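Local coordinates for protein sensory transduction histidine kinase, putative (Borrelia burgdorferi, PDB 5BWJ) that forms the periplasmic Venus flytrap sensor domain of a hybrid histidine kinase and probably senses small molecules associated with tick feeding, at residues L12-F17 with A137-E142; T70-L75 with I121-L126; R87-L92 with D180-I185. All blocks are in the same frame, centred on the assembly; numbering follows the deposited sequence.

Contact 1: L12-F17 with A137-E142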
loop_
_atom_site.group_PDB
_atom_site.type_symbol
_atom_site.label_atom_id
_atom_site.label_comp_id
_atom_site.label_asym_id
_atom_site.label_seq_id
_atom_site.Cartn_x
_atom_site.Cartn_y
_atom_site.Cartn_z
ATOM N N LEU B 12 -7.527 -1.494 17.174
ATOM C CA LEU B 12 -6.601 -1.674 16.062
ATOM C C LEU B 12 -5.842 -2.985 16.232
ATOM O O LEU B 12 -5.016 -3.128 17.134
ATOM C CB LEU B 12 -5.630 -0.493 15.974
ATOM C CG LEU B 12 -6.292 0.890 15.929
ATOM C CD1 LEU B 12 -5.252 1.992 15.807
ATOM C CD2 LEU B 12 -7.293 0.986 14.793
ATOM N N VAL B 13 -6.136 -3.945 15.360
ATOM C CA VAL B 13 -5.587 -5.289 15.487
ATOM C C VAL B 13 -4.264 -5.428 14.739
ATOM O O VAL B 13 -4.159 -5.053 13.571
ATOM C CB VAL B 13 -6.577 -6.350 14.962
ATOM C CG1 VAL B 13 -6.047 -7.757 15.221
ATOM C CG2 VAL B 13 -7.940 -6.172 15.613
ATOM N N ASP B 14 -3.262 -5.971 15.429
ATOM C CA ASP B 14 -1.968 -6.275 14.825
ATOM C C ASP B 14 -1.338 -5.002 14.245
ATOM O O ASP B 14 -1.249 -3.986 14.938
ATOM C CB ASP B 14 -2.139 -7.366 13.759
ATOM C CG ASP B 14 -0.820 -8.000 13.341
ATOM O OD1 ASP B 14 0.177 -7.872 14.082
ATOM O OD2 ASP B 14 -0.783 -8.630 12.263
ATOM N N GLN B 15 -0.903 -5.051 12.987
ATOM C CA GLN B 15 -0.334 -3.887 12.319
ATOM C C GLN B 15 -0.839 -3.820 10.884
ATOM O O GLN B 15 -1.165 -4.844 10.281
ATOM C CB GLN B 15 1.194 -3.937 12.345
ATOM C CG GLN B 15 1.786 -4.017 13.745
ATOM C CD GLN B 15 3.299 -3.931 13.738
ATOM O OE1 GLN B 15 3.875 -2.943 13.279
ATOM N NE2 GLN B 15 3.952 -4.973 14.240
ATOM N N PHE B 16 -0.896 -2.606 10.347
ATOM C CA PHE B 16 -1.526 -2.355 9.056
ATOM C C PHE B 16 -0.908 -1.114 8.421
ATOM O O PHE B 16 -1.464 -0.022 8.505
ATOM C CB PHE B 16 -3.041 -2.187 9.242
ATOM C CG PHE B 16 -3.824 -2.074 7.959
ATOM C CD1 PHE B 16 -5.186 -1.821 8.002
ATOM C CD2 PHE B 16 -3.219 -2.230 6.721
ATOM C CE1 PHE B 16 -5.923 -1.714 6.839
ATOM C CE2 PHE B 16 -3.955 -2.126 5.555
ATOM C CZ PHE B 16 -5.308 -1.867 5.615
ATOM N N PHE B 17 0.251 -1.286 7.792
ATOM C CA PHE B 17 0.958 -0.168 7.177
ATOM C C PHE B 17 0.142 0.393 6.016
ATOM O O PHE B 17 -0.382 -0.374 5.211
ATOM C CB PHE B 17 2.339 -0.610 6.684
ATOM C CG PHE B 17 3.193 0.520 6.168
ATOM C CD1 PHE B 17 4.142 1.113 6.985
ATOM C CD2 PHE B 17 3.049 0.987 4.869
ATOM C CE1 PHE B 17 4.929 2.150 6.519
ATOM C CE2 PHE B 17 3.833 2.025 4.398
ATOM C CZ PHE B 17 4.777 2.607 5.225
ATOM N N ALA B 137 0.679 -18.293 13.118
ATOM C CA ALA B 137 1.172 -17.214 13.966
ATOM C C ALA B 137 0.002 -16.388 14.484
ATOM O O ALA B 137 -1.048 -16.317 13.846
ATOM C CB ALA B 137 2.149 -16.335 13.200
ATOM N N ASP B 138 0.184 -15.764 15.644
ATOM C CA ASP B 138 -0.872 -14.968 16.257
ATOM C C ASP B 138 -0.906 -13.554 15.689
ATOM O O ASP B 138 -1.946 -12.899 15.707
ATOM C CB ASP B 138 -0.691 -14.908 17.778
ATOM C CG ASP B 138 -0.889 -16.256 18.447
ATOM O OD1 ASP B 138 -1.634 -17.094 17.897
ATOM O OD2 ASP B 138 -0.305 -16.473 19.530
ATOM N N ASN B 139 0.234 -13.087 15.189
ATOM C CA ASN B 139 0.339 -11.730 14.659
ATOM C C ASN B 139 1.525 -11.570 13.713
ATOM O O ASN B 139 2.363 -12.464 13.599
ATOM C CB ASN B 139 0.452 -10.724 15.804
ATOM C CG ASN B 139 1.602 -11.035 16.742
ATOM O OD1 ASN B 139 2.769 -10.959 16.359
ATOM N ND2 ASN B 139 1.276 -11.377 17.982
ATOM N N SER B 140 1.592 -10.421 13.047
ATOM C CA SER B 140 2.628 -10.166 12.051
ATOM C C SER B 140 4.030 -10.257 12.646
ATOM O O SER B 140 4.929 -10.839 12.041
ATOM C CB SER B 140 2.431 -8.786 11.415
ATOM O OG SER B 140 1.221 -8.729 10.683
ATOM N N GLN B 141 4.212 -9.679 13.827
ATOM C CA GLN B 141 5.513 -9.681 14.485
ATOM C C GLN B 141 6.000 -11.103 14.744
ATOM O O GLN B 141 7.148 -11.439 14.451
ATOM C CB GLN B 141 5.442 -8.900 15.795
ATOM C CG GLN B 141 6.747 -8.825 16.554
ATOM C CD GLN B 141 6.698 -7.789 17.655
ATOM O OE1 GLN B 141 6.516 -6.600 17.393
ATOM N NE2 GLN B 141 6.842 -8.236 18.898
ATOM N N GLU B 142 5.122 -11.935 15.292
ATOM C CA GLU B 142 5.457 -13.331 15.542
ATOM C C GLU B 142 5.748 -14.052 14.233
ATOM O O GLU B 142 6.666 -14.869 14.153
ATOM C CB GLU B 142 4.317 -14.030 16.284
ATOM C CG GLU B 142 4.521 -15.528 16.476
ATOM C CD GLU B 142 3.345 -16.188 17.165
ATOM O OE1 GLU B 142 2.598 -15.482 17.875
ATOM O OE2 GLU B 142 3.161 -17.412 16.990
HETATM O O HOH W 1 2.398 -7.571 15.086
HETATM O O HOH W 2 6.920 -5.393 14.962
#
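Asp-14 reaches across to the first turn of helix 140-148 and grips Ser-140 with both carboxylate oxygens. With CG anti to the backbone N (chi1 -165°), the carboxylate is carried off the end of strand 6-13 to the helix start. OD1 and OD2 each turn a syn lone pair to Ser-140 N, at 3.1 Å in both cases, so one N-H is shared in a forked bond. Ser-140 OG stands beside its own backbone N and donates to Asp-14 OD2 over 2.6 Å, coming from above the carboxylate plane. An acid suits this place: its negative charge faces a helix N-terminus, which probably stabilises the ionised form. In the Venus flytrap fold, this joins the end of a strand in one lobe to a helix start in the other. Asn-139 is the N-cap; chi1 of 55° puts CG in the crowded position between backbone N and carbonyl carbon, and OD1 accepts from Glu-142 N at 2.8 Å along a nearly straight line (166°). Its ND2 is bonded to Asn-54 OD1. The remaining N-H of this first turn, Gln-141 N, gives to a water 3.1 Å away, which itself donates to Asp-14 OD1 at 2.5 Å and accepts from Gln-15 NE2. A second water takes a bond from the same NE2 and donates to Gln-141 OE1 at 2.7 Å, linking two amides that do not bond directly. Lys-22 supplies Gln-15 OE1 through its backbone N and adds a second donor, NZ, to Gln-141 OE1.

Contact 2: T70-L75 with I121-L126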
loop_
_atom_site.group_PDB
_atom_site.type_symbol
_atom_site.label_atom_id
_atom_site.label_comp_id
_atom_site.label_asym_id
_atom_site.label_seq_id
_atom_site.Cartn_x
_atom_site.Cartn_y
_atom_site.Cartn_z
ATOM N N THR B 70 -9.403 -9.239 8.272
ATOM C CA THR B 70 -9.800 -9.617 6.922
ATOM C C THR B 70 -10.852 -10.711 7.018
ATOM O O THR B 70 -10.961 -11.380 8.047
ATOM C CB THR B 70 -8.603 -10.106 6.088
ATOM O OG1 THR B 70 -7.901 -11.129 6.805
ATOM C CG2 THR B 70 -7.653 -8.957 5.794
ATOM N N TYR B 71 -11.634 -10.888 5.957
ATOM C CA TYR B 71 -12.667 -11.914 5.960
ATOM C C TYR B 71 -12.050 -13.288 6.186
ATOM O O TYR B 71 -11.062 -13.654 5.549
ATOM C CB TYR B 71 -13.460 -11.914 4.653
ATOM C CG TYR B 71 -14.573 -12.940 4.652
ATOM C CD1 TYR B 71 -15.831 -12.627 5.148
ATOM C CD2 TYR B 71 -14.360 -14.228 4.176
ATOM C CE1 TYR B 71 -16.850 -13.562 5.160
ATOM C CE2 TYR B 71 -15.372 -15.171 4.185
ATOM C CZ TYR B 71 -16.614 -14.831 4.677
ATOM O OH TYR B 71 -17.627 -15.763 4.689
ATOM N N ASN B 72 -12.645 -14.042 7.101
ATOM C CA ASN B 72 -12.158 -15.367 7.445
ATOM C C ASN B 72 -13.320 -16.252 7.864
ATOM O O ASN B 72 -14.246 -15.790 8.532
ATOM C CB ASN B 72 -11.114 -15.281 8.561
ATOM C CG ASN B 72 -10.731 -16.639 9.109
ATOM O OD1 ASN B 72 -11.156 -17.022 10.199
ATOM N ND2 ASN B 72 -9.930 -17.380 8.352
ATOM N N VAL B 73 -13.275 -17.517 7.460
ATOM C CA VAL B 73 -14.355 -18.454 7.753
ATOM C C VAL B 73 -14.643 -18.539 9.251
ATOM O O VAL B 73 -15.788 -18.738 9.655
ATOM C CB VAL B 73 -14.032 -19.865 7.221
ATOM C CG1 VAL B 73 -13.964 -19.856 5.701
ATOM C CG2 VAL B 73 -12.729 -20.384 7.815
ATOM N N LYS B 74 -13.608 -18.375 10.069
ATOM C CA LYS B 74 -13.761 -18.464 11.519
ATOM C C LYS B 74 -14.279 -17.157 12.118
ATOM O O LYS B 74 -15.105 -17.172 13.029
ATOM C CB LYS B 74 -12.431 -18.845 12.172
ATOM N N LEU B 75 -13.795 -16.030 11.606
ATOM C CA LEU B 75 -14.192 -14.725 12.129
ATOM C C LEU B 75 -15.571 -14.308 11.627
ATOM O O LEU B 75 -16.256 -13.510 12.263
ATOM C CB LEU B 75 -13.164 -13.657 11.748
ATOM C CG LEU B 75 -11.726 -13.866 12.230
ATOM C CD1 LEU B 75 -10.898 -12.632 11.905
ATOM C CD2 LEU B 75 -11.667 -14.172 13.722
ATOM N N ILE B 121 -7.784 -14.047 6.048
ATOM C CA ILE B 121 -8.125 -14.520 4.715
ATOM C C ILE B 121 -6.952 -15.311 4.151
ATOM O O ILE B 121 -7.131 -16.228 3.351
ATOM C CB ILE B 121 -8.482 -13.360 3.763
ATOM C CG1 ILE B 121 -8.998 -13.911 2.431
ATOM C CG2 ILE B 121 -7.281 -12.443 3.550
ATOM C CD1 ILE B 121 -9.667 -12.870 1.558
ATOM N N TYR B 122 -5.749 -14.958 4.590
ATOM C CA TYR B 122 -4.537 -15.597 4.104
ATOM C C TYR B 122 -4.473 -17.057 4.537
ATOM O O TYR B 122 -3.959 -17.902 3.805
ATOM C CB TYR B 122 -3.306 -14.835 4.595
ATOM C CG TYR B 122 -3.316 -13.378 4.190
ATOM C CD1 TYR B 122 -3.065 -13.003 2.877
ATOM C CD2 TYR B 122 -3.586 -12.377 5.116
ATOM C CE1 TYR B 122 -3.077 -11.676 2.495
ATOM C CE2 TYR B 122 -3.601 -11.042 4.741
ATOM C CZ TYR B 122 -3.345 -10.700 3.429
ATOM O OH TYR B 122 -3.356 -9.378 3.042
ATOM N N GLU B 123 -4.998 -17.356 5.722
ATOM C CA GLU B 123 -5.048 -18.734 6.192
ATOM C C GLU B 123 -5.974 -19.552 5.301
ATOM O O GLU B 123 -5.634 -20.662 4.895
ATOM C CB GLU B 123 -5.519 -18.812 7.646
ATOM C CG GLU B 123 -5.536 -20.236 8.199
ATOM C CD GLU B 123 -6.147 -20.332 9.584
ATOM O OE1 GLU B 123 -6.584 -19.293 10.121
ATOM O OE2 GLU B 123 -6.191 -21.452 10.136
ATOM N N ASP B 124 -7.145 -18.998 4.999
ATOM C CA ASP B 124 -8.125 -19.685 4.165
ATOM C C ASP B 124 -7.554 -20.020 2.791
ATOM O O ASP B 124 -7.792 -21.107 2.266
ATOM C CB ASP B 124 -9.388 -18.834 4.007
ATOM C CG ASP B 124 -10.219 -18.781 5.275
ATOM O OD1 ASP B 124 -10.038 -19.656 6.147
ATOM O OD2 ASP B 124 -11.059 -17.866 5.396
ATOM N N ILE B 125 -6.798 -19.089 2.217
ATOM C CA ILE B 125 -6.214 -19.287 0.893
ATOM C C ILE B 125 -5.312 -20.519 0.883
ATOM O O ILE B 125 -5.385 -21.341 -0.029
ATOM C CB ILE B 125 -5.412 -18.046 0.438
ATOM C CG1 ILE B 125 -6.356 -16.859 0.232
ATOM C CG2 ILE B 125 -4.661 -18.318 -0.867
ATOM C CD1 ILE B 125 -5.654 -15.525 0.092
ATOM N N LEU B 126 -4.473 -20.652 1.904
ATOM C CA LEU B 126 -3.544 -21.775 1.981
ATOM C C LEU B 126 -4.275 -23.101 2.196
ATOM O O LEU B 126 -3.803 -24.152 1.760
ATOM C CB LEU B 126 -2.527 -21.553 3.105
ATOM C CG LEU B 126 -1.644 -20.308 2.989
ATOM C CD1 LEU B 126 -0.677 -20.233 4.162
ATOM C CD2 LEU B 126 -0.883 -20.283 1.671
#
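An Asx turn in the loop after strand 65-69 meets the N-terminus of helix 121-128, an interlobe contact of the Venus flytrap fold; in amino-acid-binding relatives of this fold the corresponding loop and helix start commonly border the ligand cleft, and the same probably holds here. Thr-70 opens the contact. Its OG1, in the crowded position between backbone N and carbonyl carbon, accepts from Ile-121 N at 3.0 Å, almost straight at 171°. A threonine suits this spot, since its hydroxyl takes the N-H at the start of the helix while its CB meets Ile-121 CG2 at 3.7 Å. The isoleucine is wedged against the loop, with CB only 3.2 Å from Tyr-71 O, and its CG2 also sits over the centre of the Tyr-122 ring. Asn-72 shapes the turn: OD1 accepts from Lys-74 N, 2.8 Å off and well above the carbonyl plane, and from Leu-75 N, which lies in that plane on a lone pair. Its ND2 makes a weak hydrogen bond to Thr-120 O, just before the helix. Asp-124, one turn into the helix, comes up to the same loop. Its carboxylate lies nearly parallel to the Asn-72 amide, planes 12° apart, and OD2 uses its syn lone pair to accept from Val-73 N at 3.0 Å. The acid thus takes up a loop N-H, and Val-73 slides past it in the opposite direction, bringing CG2, in the crowded position between its own backbone N and carbonyl carbon, to within 3.2 Å of Asp-124 OD1.

Contact 3: R87-L92 with D180-I185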
loop_
_atom_site.group_PDB
_atom_site.type_symbol
_atom_site.label_atom_id
_atom_site.label_comp_id
_atom_site.label_asym_id
_atom_site.label_seq_id
_atom_site.Cartn_x
_atom_site.Cartn_y
_atom_site.Cartn_z
ATOM N N ARG B 87 -6.883 -1.695 0.285
ATOM C CA ARG B 87 -6.603 -2.948 -0.406
ATOM C C ARG B 87 -5.157 -3.373 -0.197
ATOM O O ARG B 87 -4.276 -2.536 -0.003
ATOM C CB ARG B 87 -6.890 -2.810 -1.903
ATOM C CG ARG B 87 -8.347 -2.989 -2.287
ATOM C CD ARG B 87 -8.537 -2.800 -3.784
ATOM N NE ARG B 87 -9.744 -3.458 -4.282
ATOM C CZ ARG B 87 -10.943 -2.886 -4.362
ATOM N NH1 ARG B 87 -11.971 -3.579 -4.836
ATOM N NH2 ARG B 87 -11.127 -1.631 -3.971
ATOM N N SER B 88 -4.926 -4.681 -0.247
ATOM C CA SER B 88 -3.583 -5.239 -0.164
ATOM C C SER B 88 -3.409 -6.340 -1.204
ATOM O O SER B 88 -4.372 -6.760 -1.848
ATOM C CB SER B 88 -3.311 -5.791 1.238
ATOM O OG SER B 88 -3.416 -4.775 2.219
ATOM N N ILE B 89 -2.169 -6.792 -1.366
ATOM C CA ILE B 89 -1.860 -7.921 -2.229
ATOM C C ILE B 89 -1.235 -9.022 -1.383
ATOM O O ILE B 89 -0.324 -8.768 -0.596
ATOM C CB ILE B 89 -0.905 -7.524 -3.377
ATOM C CG1 ILE B 89 -1.543 -6.421 -4.228
ATOM C CG2 ILE B 89 -0.562 -8.745 -4.235
ATOM C CD1 ILE B 89 -0.663 -5.900 -5.361
ATOM N N SER B 90 -1.742 -10.242 -1.529
ATOM C CA SER B 90 -1.180 -11.383 -0.821
ATOM C C SER B 90 0.149 -11.776 -1.457
ATOM O O SER B 90 0.231 -11.960 -2.669
ATOM C CB SER B 90 -2.152 -12.565 -0.839
ATOM O OG SER B 90 -2.289 -13.092 -2.148
ATOM N N ILE B 91 1.183 -11.902 -0.633
ATOM C CA ILE B 91 2.517 -12.231 -1.124
ATOM C C ILE B 91 3.163 -13.315 -0.271
ATOM O O ILE B 91 3.087 -13.292 0.960
ATOM C CB ILE B 91 3.425 -10.974 -1.162
ATOM C CG1 ILE B 91 3.059 -10.116 -2.378
ATOM C CG2 ILE B 91 4.914 -11.360 -1.208
ATOM C CD1 ILE B 91 3.910 -8.873 -2.570
ATOM N N LEU B 92 3.784 -14.275 -0.949
ATOM C CA LEU B 92 4.592 -15.286 -0.288
ATOM C C LEU B 92 6.029 -14.780 -0.205
ATOM O O LEU B 92 6.703 -14.644 -1.228
ATOM C CB LEU B 92 4.523 -16.615 -1.046
ATOM C CG LEU B 92 5.118 -17.830 -0.332
ATOM C CD1 LEU B 92 4.285 -18.205 0.887
ATOM C CD2 LEU B 92 5.229 -19.007 -1.284
ATOM N N ASP B 180 2.500 -17.802 -9.077
ATOM C CA ASP B 180 1.131 -17.299 -9.041
ATOM C C ASP B 180 0.488 -17.522 -7.675
ATOM O O ASP B 180 -0.053 -18.592 -7.401
ATOM C CB ASP B 180 0.290 -17.971 -10.128
ATOM N N VAL B 181 0.554 -16.500 -6.824
ATOM C CA VAL B 181 -0.047 -16.552 -5.494
ATOM C C VAL B 181 -0.611 -15.189 -5.097
ATOM O O VAL B 181 -0.907 -14.945 -3.924
ATOM C CB VAL B 181 0.976 -17.000 -4.426
ATOM C CG1 VAL B 181 1.442 -18.422 -4.692
ATOM C CG2 VAL B 181 2.165 -16.042 -4.382
ATOM N N PHE B 182 -0.761 -14.307 -6.082
ATOM C CA PHE B 182 -1.147 -12.925 -5.826
ATOM C C PHE B 182 -2.656 -12.724 -5.902
ATOM O O PHE B 182 -3.249 -12.795 -6.980
ATOM C CB PHE B 182 -0.450 -11.994 -6.816
ATOM C CG PHE B 182 1.029 -12.218 -6.918
ATOM C CD1 PHE B 182 1.866 -11.895 -5.863
ATOM C CD2 PHE B 182 1.586 -12.750 -8.069
ATOM C CE1 PHE B 182 3.228 -12.101 -5.952
ATOM C CE2 PHE B 182 2.948 -12.957 -8.165
ATOM C CZ PHE B 182 3.770 -12.633 -7.104
ATOM N N TYR B 183 -3.262 -12.475 -4.745
ATOM C CA TYR B 183 -4.681 -12.153 -4.654
ATOM C C TYR B 183 -4.856 -10.702 -4.229
ATOM O O TYR B 183 -4.069 -10.185 -3.434
ATOM C CB TYR B 183 -5.388 -13.067 -3.649
ATOM C CG TYR B 183 -5.444 -14.525 -4.042
ATOM C CD1 TYR B 183 -6.573 -15.056 -4.652
ATOM C CD2 TYR B 183 -4.375 -15.375 -3.791
ATOM C CE1 TYR B 183 -6.633 -16.390 -5.006
ATOM C CE2 TYR B 183 -4.426 -16.711 -4.143
ATOM C CZ TYR B 183 -5.557 -17.212 -4.750
ATOM O OH TYR B 183 -5.613 -18.542 -5.102
ATOM N N SER B 184 -5.884 -10.047 -4.756
ATOM C CA SER B 184 -6.263 -8.726 -4.274
ATOM C C SER B 184 -7.100 -8.886 -3.010
ATOM O O SER B 184 -8.189 -9.460 -3.049
ATOM C CB SER B 184 -7.040 -7.950 -5.337
ATOM O OG SER B 184 -7.313 -6.633 -4.893
ATOM N N ILE B 185 -6.579 -8.382 -1.896
ATOM C CA ILE B 185 -7.219 -8.540 -0.595
ATOM C C ILE B 185 -7.859 -7.235 -0.144
ATOM O O ILE B 185 -7.232 -6.179 -0.188
ATOM C CB ILE B 185 -6.206 -8.998 0.478
ATOM C CG1 ILE B 185 -5.495 -10.280 0.032
ATOM C CG2 ILE B 185 -6.897 -9.198 1.825
ATOM C CD1 ILE B 185 -6.413 -11.467 -0.181
HETATM O O HOH W 3 -5.386 -5.324 -4.179
#
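Strands 79-94 and 184-192 run antiparallel, and Phe-182, just ahead of the second one, is the main bump on one side of their junction. It lies across two isoleucines of the neighbouring strand: Ile-89 CG2 touches Phe-182 CB at 4.2 Å, while Ile-91 CG1 meets the ring edge at CD1, 4.1 Å away. Beta-branched isoleucines suit a strand; here one fits against the root of the phenylalanine and the other against its ring edge, both crossing it obliquely. Phe-19, Pro-18 and Leu-210 of the second subunit pack on this same face. On the other face, Ile-185 brings CG1 alongside Ser-90 CB, where a small residue lets the branch lie close. Further along, Val-181 CG2 abuts Leu-92 CB at 4.1 Å. Regular pairing holds one end, with Ser-88 N giving to Ile-185 O at 2.8 Å and Ile-185 N to Ser-88 O at 2.7 Å. Next, Ser-90 N donates to Tyr-183 O at 3.0 Å, but the return bond is not made by backbone. Instead Ser-90 OG, held in the crowded position (chi1 68°), accepts from Tyr-183 N at 2.8 Å and donates in the carbonyl plane to Val-181 O at 2.9 Å. The edge of the Tyr-183 ring lies against this hydroxyl. Such long strands joining the two lobes are the probable hinge elements of a Venus flytrap domain. Tyr-156 OH bonds both Ser-90 OG and Val-181 O, so a pair of hydroxyls replaces sheet pairing, and the buried Ser-90 hydroxyl, Tyr-183 N and Val-181 O all find partners where the ladder gives way.

In the fold
Contacts 1 and 2 both join the lobes through a helix start, yet their places differ. Contact 1 is buried close to the centre of the domain and works through charge and water; contact 2 lies further out, partly buried, and sets a turn of the loop against its helix. Contact 3 is also buried, but relies on strand pairing and on apolar side chains that continue into the subunit interface. It meets contact 2 through Tyr-122, Ile-121 and Ile-125, so helix 121-128 packs on its strands. Contacts 1 and 3 reach the same sheet, touching at Phe-16 and Ser-88, with centres about 17 Å apart.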